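PDB 3SYJ: adhesion and penetration protein autotransporter from Haemophilus influenzae, which promotes adherence to and invasion of host cells, mediates bacterial aggregation through oligomerization of its passenger domain, and is probably a serine protease. Local coordinates for residues Phe589-Leu601 with Ile611-Arg625. Residues are numbered along the deposited sequence; the frame is centred on the assembly and turned at random.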
loop_
_atom_site.group_PDB
_atom_site.type_symbol
_atom_site.label_atom_id
_atom_site.label_comp_id
_atom_site.label_asym_id
_atom_site.label_seq_id
_atom_site.Cartn_x
_atom_site.Cartn_y
_atom_site.Cartn_z
ATOM N N PHE A 589 31.508 -2.204 10.176
ATOM C CA PHE A 589 30.852 -3.438 10.601
ATOM C C PHE A 589 31.384 -4.539 9.705
ATOM O O PHE A 589 31.232 -4.482 8.484
ATOM C CB PHE A 589 29.334 -3.340 10.457
ATOM C CG PHE A 589 28.710 -2.256 11.286
ATOM C CD1 PHE A 589 28.173 -2.540 12.532
ATOM C CD2 PHE A 589 28.653 -0.957 10.815
ATOM C CE1 PHE A 589 27.589 -1.541 13.297
ATOM C CE2 PHE A 589 28.081 0.044 11.565
ATOM C CZ PHE A 589 27.546 -0.246 12.814
ATOM N N SER A 590 32.028 -5.536 10.299
ATOM C CA SER A 590 32.749 -6.514 9.500
ATOM C C SER A 590 32.706 -7.907 10.109
ATOM O O SER A 590 32.516 -8.068 11.316
ATOM C CB SER A 590 34.209 -6.072 9.349
ATOM O OG SER A 590 34.938 -6.957 8.509
ATOM N N GLY A 591 32.878 -8.914 9.262
ATOM C CA GLY A 591 33.196 -10.245 9.733
ATOM C C GLY A 591 34.687 -10.242 10.001
ATOM O O GLY A 591 35.323 -9.190 9.925
ATOM N N ARG A 592 35.256 -11.403 10.312
ATOM C CA ARG A 592 36.695 -11.506 10.570
ATOM C C ARG A 592 37.269 -12.843 10.095
ATOM O O ARG A 592 36.554 -13.844 10.007
ATOM C CB ARG A 592 36.997 -11.324 12.059
ATOM C CG ARG A 592 36.265 -12.298 12.969
ATOM C CD ARG A 592 37.103 -12.616 14.190
ATOM N NE ARG A 592 38.314 -13.331 13.799
ATOM C CZ ARG A 592 39.414 -13.426 14.539
ATOM N NH1 ARG A 592 39.476 -12.853 15.734
ATOM N NH2 ARG A 592 40.459 -14.097 14.077
ATOM N N PRO A 593 38.574 -12.868 9.801
ATOM C CA PRO A 593 39.148 -14.142 9.359
ATOM C C PRO A 593 38.975 -15.205 10.440
ATOM O O PRO A 593 39.038 -14.891 11.631
ATOM C CB PRO A 593 40.632 -13.809 9.167
ATOM C CG PRO A 593 40.685 -12.322 8.999
ATOM C CD PRO A 593 39.574 -11.785 9.846
ATOM N N THR A 594 38.730 -16.443 10.041
ATOM C CA THR A 594 38.753 -17.542 10.998
ATOM C C THR A 594 40.153 -17.579 11.597
ATOM O O THR A 594 41.133 -17.443 10.873
ATOM C CB THR A 594 38.464 -18.886 10.310
ATOM O OG1 THR A 594 37.181 -18.827 9.680
ATOM C CG2 THR A 594 38.491 -20.028 11.319
ATOM N N PRO A 595 40.258 -17.731 12.923
ATOM C CA PRO A 595 41.577 -17.833 13.561
ATOM C C PRO A 595 42.349 -19.074 13.117
ATOM O O PRO A 595 41.750 -20.130 12.927
ATOM C CB PRO A 595 41.231 -17.959 15.048
ATOM C CG PRO A 595 39.881 -17.355 15.185
ATOM C CD PRO A 595 39.164 -17.654 13.911
ATOM N N HIS A 596 43.665 -18.950 12.967
ATOM C CA HIS A 596 44.517 -20.109 12.709
ATOM C C HIS A 596 45.799 -20.002 13.528
ATOM O O HIS A 596 46.308 -18.906 13.756
ATOM C CB HIS A 596 44.858 -20.232 11.217
ATOM C CG HIS A 596 43.719 -20.705 10.365
ATOM N ND1 HIS A 596 43.246 -21.999 10.405
ATOM C CD2 HIS A 596 42.969 -20.059 9.441
ATOM C CE1 HIS A 596 42.248 -22.127 9.549
ATOM N NE2 HIS A 596 42.058 -20.964 8.952
ATOM N N ALA A 597 46.325 -21.141 13.965
ATOM C CA ALA A 597 47.559 -21.157 14.744
ATOM C C ALA A 597 48.712 -20.475 14.003
ATOM O O ALA A 597 48.928 -20.706 12.804
ATOM C CB ALA A 597 47.927 -22.569 15.112
ATOM N N TYR A 598 49.441 -19.636 14.736
ATOM C CA TYR A 598 50.562 -18.853 14.219
ATOM C C TYR A 598 51.685 -19.767 13.720
ATOM O O TYR A 598 51.954 -20.799 14.322
ATOM C CB TYR A 598 51.080 -17.962 15.352
ATOM C CG TYR A 598 52.204 -16.992 15.014
ATOM C CD1 TYR A 598 51.927 -15.712 14.557
ATOM C CD2 TYR A 598 53.540 -17.349 15.190
ATOM C CE1 TYR A 598 52.938 -14.810 14.266
ATOM C CE2 TYR A 598 54.569 -16.454 14.900
ATOM C CZ TYR A 598 54.258 -15.181 14.437
ATOM O OH TYR A 598 55.257 -14.275 14.144
ATOM N N ASN A 599 52.348 -19.386 12.631
ATOM C CA ASN A 599 53.435 -20.196 12.081
ATOM C C ASN A 599 54.804 -19.769 12.593
ATOM O O ASN A 599 55.350 -18.755 12.157
ATOM C CB ASN A 599 53.419 -20.168 10.551
ATOM C CG ASN A 599 54.600 -20.919 9.940
ATOM O OD1 ASN A 599 55.216 -21.766 10.588
ATOM N ND2 ASN A 599 54.919 -20.604 8.694
ATOM N N HIS A 600 55.356 -20.555 13.514
ATOM C CA HIS A 600 56.650 -20.248 14.114
ATOM C C HIS A 600 57.836 -20.772 13.296
ATOM O O HIS A 600 58.982 -20.570 13.686
ATOM C CB HIS A 600 56.750 -20.837 15.523
ATOM C CG HIS A 600 55.808 -20.229 16.516
ATOM N ND1 HIS A 600 56.146 -19.142 17.293
ATOM C CD2 HIS A 600 54.550 -20.577 16.881
ATOM C CE1 HIS A 600 55.131 -18.834 18.080
ATOM N NE2 HIS A 600 54.150 -19.689 17.851
ATOM N N LEU A 601 57.579 -21.454 12.181
ATOM C CA LEU A 601 58.676 -22.085 11.445
ATOM C C LEU A 601 59.625 -21.084 10.760
ATOM O O LEU A 601 59.213 -20.007 10.330
ATOM C CB LEU A 601 58.140 -23.103 10.431
ATOM C CG LEU A 601 57.396 -24.318 10.994
ATOM C CD1 LEU A 601 56.846 -25.170 9.874
ATOM C CD2 LEU A 601 58.309 -25.130 11.885
ATOM N N ILE A 611 53.820 -22.526 3.421
ATOM C CA ILE A 611 53.018 -21.536 4.140
ATOM C C ILE A 611 53.874 -20.331 4.527
ATOM O O ILE A 611 55.077 -20.474 4.751
ATOM C CB ILE A 611 52.451 -22.136 5.426
ATOM C CG1 ILE A 611 53.596 -22.682 6.278
ATOM C CG2 ILE A 611 51.446 -23.228 5.105
ATOM C CD1 ILE A 611 53.170 -23.241 7.607
ATOM N N PRO A 612 53.254 -19.141 4.641
ATOM C CA PRO A 612 53.994 -17.925 5.007
ATOM C C PRO A 612 54.534 -18.020 6.425
ATOM O O PRO A 612 53.990 -18.754 7.244
ATOM C CB PRO A 612 52.919 -16.827 4.979
ATOM C CG PRO A 612 51.718 -17.438 4.338
ATOM C CD PRO A 612 51.805 -18.903 4.594
ATOM N N GLN A 613 55.590 -17.277 6.714
ATOM C CA GLN A 613 56.041 -17.150 8.082
ATOM C C GLN A 613 55.056 -16.280 8.863
ATOM O O GLN A 613 54.470 -15.348 8.309
ATOM C CB GLN A 613 57.425 -16.529 8.111
ATOM C CG GLN A 613 58.521 -17.492 7.740
ATOM C CD GLN A 613 59.875 -16.895 7.967
ATOM O OE1 GLN A 613 60.268 -15.950 7.281
ATOM N NE2 GLN A 613 60.604 -17.432 8.937
ATOM N N GLY A 614 54.862 -16.589 10.141
ATOM C CA GLY A 614 54.039 -15.749 10.998
ATOM C C GLY A 614 52.543 -16.009 10.928
ATOM O O GLY A 614 52.103 -17.156 10.870
ATOM N N GLU A 615 51.753 -14.939 10.936
ATOM C CA GLU A 615 50.308 -15.070 11.094
ATOM C C GLU A 615 49.688 -15.825 9.943
ATOM O O GLU A 615 49.992 -15.569 8.788
ATOM C CB GLU A 615 49.629 -13.706 11.230
ATOM C CG GLU A 615 49.864 -13.013 12.567
ATOM C CD GLU A 615 49.284 -11.608 12.594
ATOM O OE1 GLU A 615 48.073 -11.466 12.323
ATOM O OE2 GLU A 615 50.049 -10.654 12.871
ATOM N N ILE A 616 48.806 -16.760 10.276
ATOM C CA ILE A 616 48.115 -17.539 9.272
ATOM C C ILE A 616 46.689 -17.031 9.087
ATOM O O ILE A 616 45.835 -17.223 9.942
ATOM C CB ILE A 616 48.130 -19.024 9.651
ATOM C CG1 ILE A 616 49.576 -19.518 9.699
ATOM C CG2 ILE A 616 47.315 -19.841 8.667
ATOM C CD1 ILE A 616 50.329 -19.292 8.396
ATOM N N VAL A 617 46.436 -16.378 7.960
ATOM C CA VAL A 617 45.110 -15.856 7.670
ATOM C C VAL A 617 44.684 -16.265 6.266
ATOM O O VAL A 617 45.387 -15.957 5.309
ATOM C CB VAL A 617 45.115 -14.333 7.753
ATOM C CG1 VAL A 617 43.786 -13.775 7.279
ATOM C CG2 VAL A 617 45.426 -13.887 9.177
ATOM N N TRP A 618 43.551 -16.963 6.138
ATOM C CA TRP A 618 43.067 -17.400 4.820
ATOM C C TRP A 618 41.952 -16.500 4.306
ATOM O O TRP A 618 40.912 -16.362 4.948
ATOM C CB TRP A 618 42.581 -18.856 4.833
ATOM C CG TRP A 618 43.604 -19.858 5.291
ATOM C CD1 TRP A 618 44.959 -19.689 5.335
ATOM C CD2 TRP A 618 43.353 -21.196 5.748
ATOM N NE1 TRP A 618 45.563 -20.829 5.804
ATOM C CE2 TRP A 618 44.602 -21.771 6.065
ATOM C CE3 TRP A 618 42.196 -21.963 5.924
ATOM C CZ2 TRP A 618 44.728 -23.074 6.552
ATOM C CZ3 TRP A 618 42.324 -23.261 6.408
ATOM C CH2 TRP A 618 43.580 -23.801 6.716
ATOM N N ASP A 619 42.169 -15.912 3.135
ATOM C CA ASP A 619 41.269 -14.900 2.579
ATOM C C ASP A 619 39.877 -15.444 2.226
ATOM O O ASP A 619 38.918 -14.680 2.127
ATOM C CB ASP A 619 41.924 -14.251 1.345
ATOM C CG ASP A 619 41.520 -12.796 1.153
ATOM O OD1 ASP A 619 41.090 -12.143 2.132
ATOM O OD2 ASP A 619 41.653 -12.301 0.014
ATOM N N HIS A 620 39.771 -16.757 2.026
ATOM C CA HIS A 620 38.495 -17.394 1.702
ATOM C C HIS A 620 37.831 -18.007 2.932
ATOM O O HIS A 620 36.742 -18.575 2.845
ATOM C CB HIS A 620 38.707 -18.502 0.674
ATOM C CG HIS A 620 39.453 -19.683 1.215
ATOM N ND1 HIS A 620 40.827 -19.784 1.159
ATOM C CD2 HIS A 620 39.018 -20.805 1.836
ATOM C CE1 HIS A 620 41.206 -20.919 1.720
ATOM N NE2 HIS A 620 40.128 -21.556 2.141
ATOM N N ASP A 621 38.498 -17.912 4.075
ATOM C CA ASP A 621 38.030 -18.560 5.294
ATOM C C ASP A 621 37.785 -17.507 6.378
ATOM O O ASP A 621 38.662 -17.222 7.201
ATOM C CB ASP A 621 39.063 -19.598 5.747
ATOM C CG ASP A 621 38.680 -20.284 7.036
ATOM O OD1 ASP A 621 37.503 -20.211 7.425
ATOM O OD2 ASP A 621 39.560 -20.906 7.665
ATOM N N TRP A 622 36.588 -16.919 6.345
ATOM C CA TRP A 622 36.177 -15.878 7.288
ATOM C C TRP A 622 34.936 -16.294 8.067
ATOM O O TRP A 622 34.151 -17.122 7.603
ATOM C CB TRP A 622 35.866 -14.577 6.542
ATOM C CG TRP A 622 37.066 -13.736 6.268
ATOM C CD1 TRP A 622 38.262 -14.153 5.753
ATOM C CD2 TRP A 622 37.187 -12.322 6.476
ATOM N NE1 TRP A 622 39.121 -13.087 5.645
ATOM C CE2 TRP A 622 38.487 -11.953 6.080
ATOM C CE3 TRP A 622 36.326 -11.334 6.971
ATOM C CZ2 TRP A 622 38.945 -10.636 6.152
ATOM C CZ3 TRP A 622 36.783 -10.031 7.045
ATOM C CH2 TRP A 622 38.080 -9.694 6.636
ATOM N N ILE A 623 34.764 -15.703 9.247
ATOM C CA ILE A 623 33.563 -15.888 10.052
ATOM C C ILE A 623 32.499 -14.865 9.660
ATOM O O ILE A 623 32.785 -13.667 9.556
ATOM C CB ILE A 623 33.868 -15.724 11.557
ATOM C CG1 ILE A 623 35.023 -16.650 11.965
ATOM C CG2 ILE A 623 32.618 -15.989 12.380
ATOM C CD1 ILE A 623 35.409 -16.588 13.432
ATOM N N ASN A 624 31.273 -15.335 9.439
ATOM C CA ASN A 624 30.163 -14.444 9.108
ATOM C C ASN A 624 29.477 -13.879 10.355
ATOM O O ASN A 624 29.240 -14.607 11.325
ATOM C CB ASN A 624 29.152 -15.164 8.217
ATOM C CG ASN A 624 29.716 -15.480 6.840
ATOM O OD1 ASN A 624 30.481 -14.698 6.269
ATOM N ND2 ASN A 624 29.344 -16.633 6.303
ATOM N N ARG A 625 29.159 -12.586 10.323
ATOM C CA ARG A 625 28.579 -11.906 11.482
ATOM C C ARG A 625 27.198 -11.285 11.225
ATOM O O ARG A 625 26.790 -11.067 10.080
ATOM C CB ARG A 625 29.526 -10.818 11.998
ATOM C CG ARG A 625 30.919 -11.305 12.371
ATOM C CD ARG A 625 30.885 -12.352 13.474
ATOM N NE ARG A 625 32.121 -12.347 14.254
ATOM C CZ ARG A 625 32.454 -13.269 15.152
ATOM N NH1 ARG A 625 31.647 -14.291 15.381
ATOM N NH2 ARG A 625 33.598 -13.165 15.818
HETATM O O HOH W 1 41.414 -17.159 8.018
HETATM O O HOH W 2 43.567 -16.219 11.269
HETATM O O HOH W 3 48.213 -17.006 13.029
#
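Asp-621 reaches across to two side chains at once, one for each carboxylate oxygen. Its OD1 accepts the hydroxyl of Thr-594 from above the carboxylate plane, OG1 to OD1 2.7 Å, while OD2 takes the N-H of His-596, NE2 to OD2 2.8 Å, nearly along the C-O axis. With CG anti to the backbone N (chi1 178°), Asp-621 sends its carboxylate to the opposing segment. Imidazole suits its place because both nitrogens are used: ND1 bonds Asp-14 of helix 9-17, and carboxylates at both nitrogens would probably favour a protonated ring. The indole of Trp-618 lies over one face of this ring, planes 36° apart.

Backbone bonds tie the two ends of the pairing. Ile-623 N donates to Arg-592 O at 2.7 Å, and Asn-599 and Gly-614 exchange a reciprocal pair of bonds. The segments thus form an antiparallel hairpin-like excursion that leaves the beta-solenoid of the passenger domain and returns to it, carrying helix 603-609 at its far end and packing against helix 9-17 near the N-terminus. Between the paired ends, waters bridge the two segments: one joins His-596 O to Ile-616 N, another Thr-594 O to Ile-616 O.

Flat groups meet backbone carbon through CH-pi contacts. Pro-593 CA sits 3.7 Å from the centroid of the Trp-622 five-membered ring, only 8° off its normal, and the rigid pyrrolidine lies alongside the indole. Gly-614, whose backbone angles suit glycine, brings its CA over the Tyr-598 ring.

Amides close the outer end: Asn-599 ND2 bonds Ser-606 OG of helix 603-609 and also faces Pro-612 O at an implausibly short 2.5 Å, so the geometry there is doubtful, while OD1 accepts from Leu-601 N in an Asx turn, and Gln-613 NE2 reaches Leu-601 O at 3.2 Å on a lone pair.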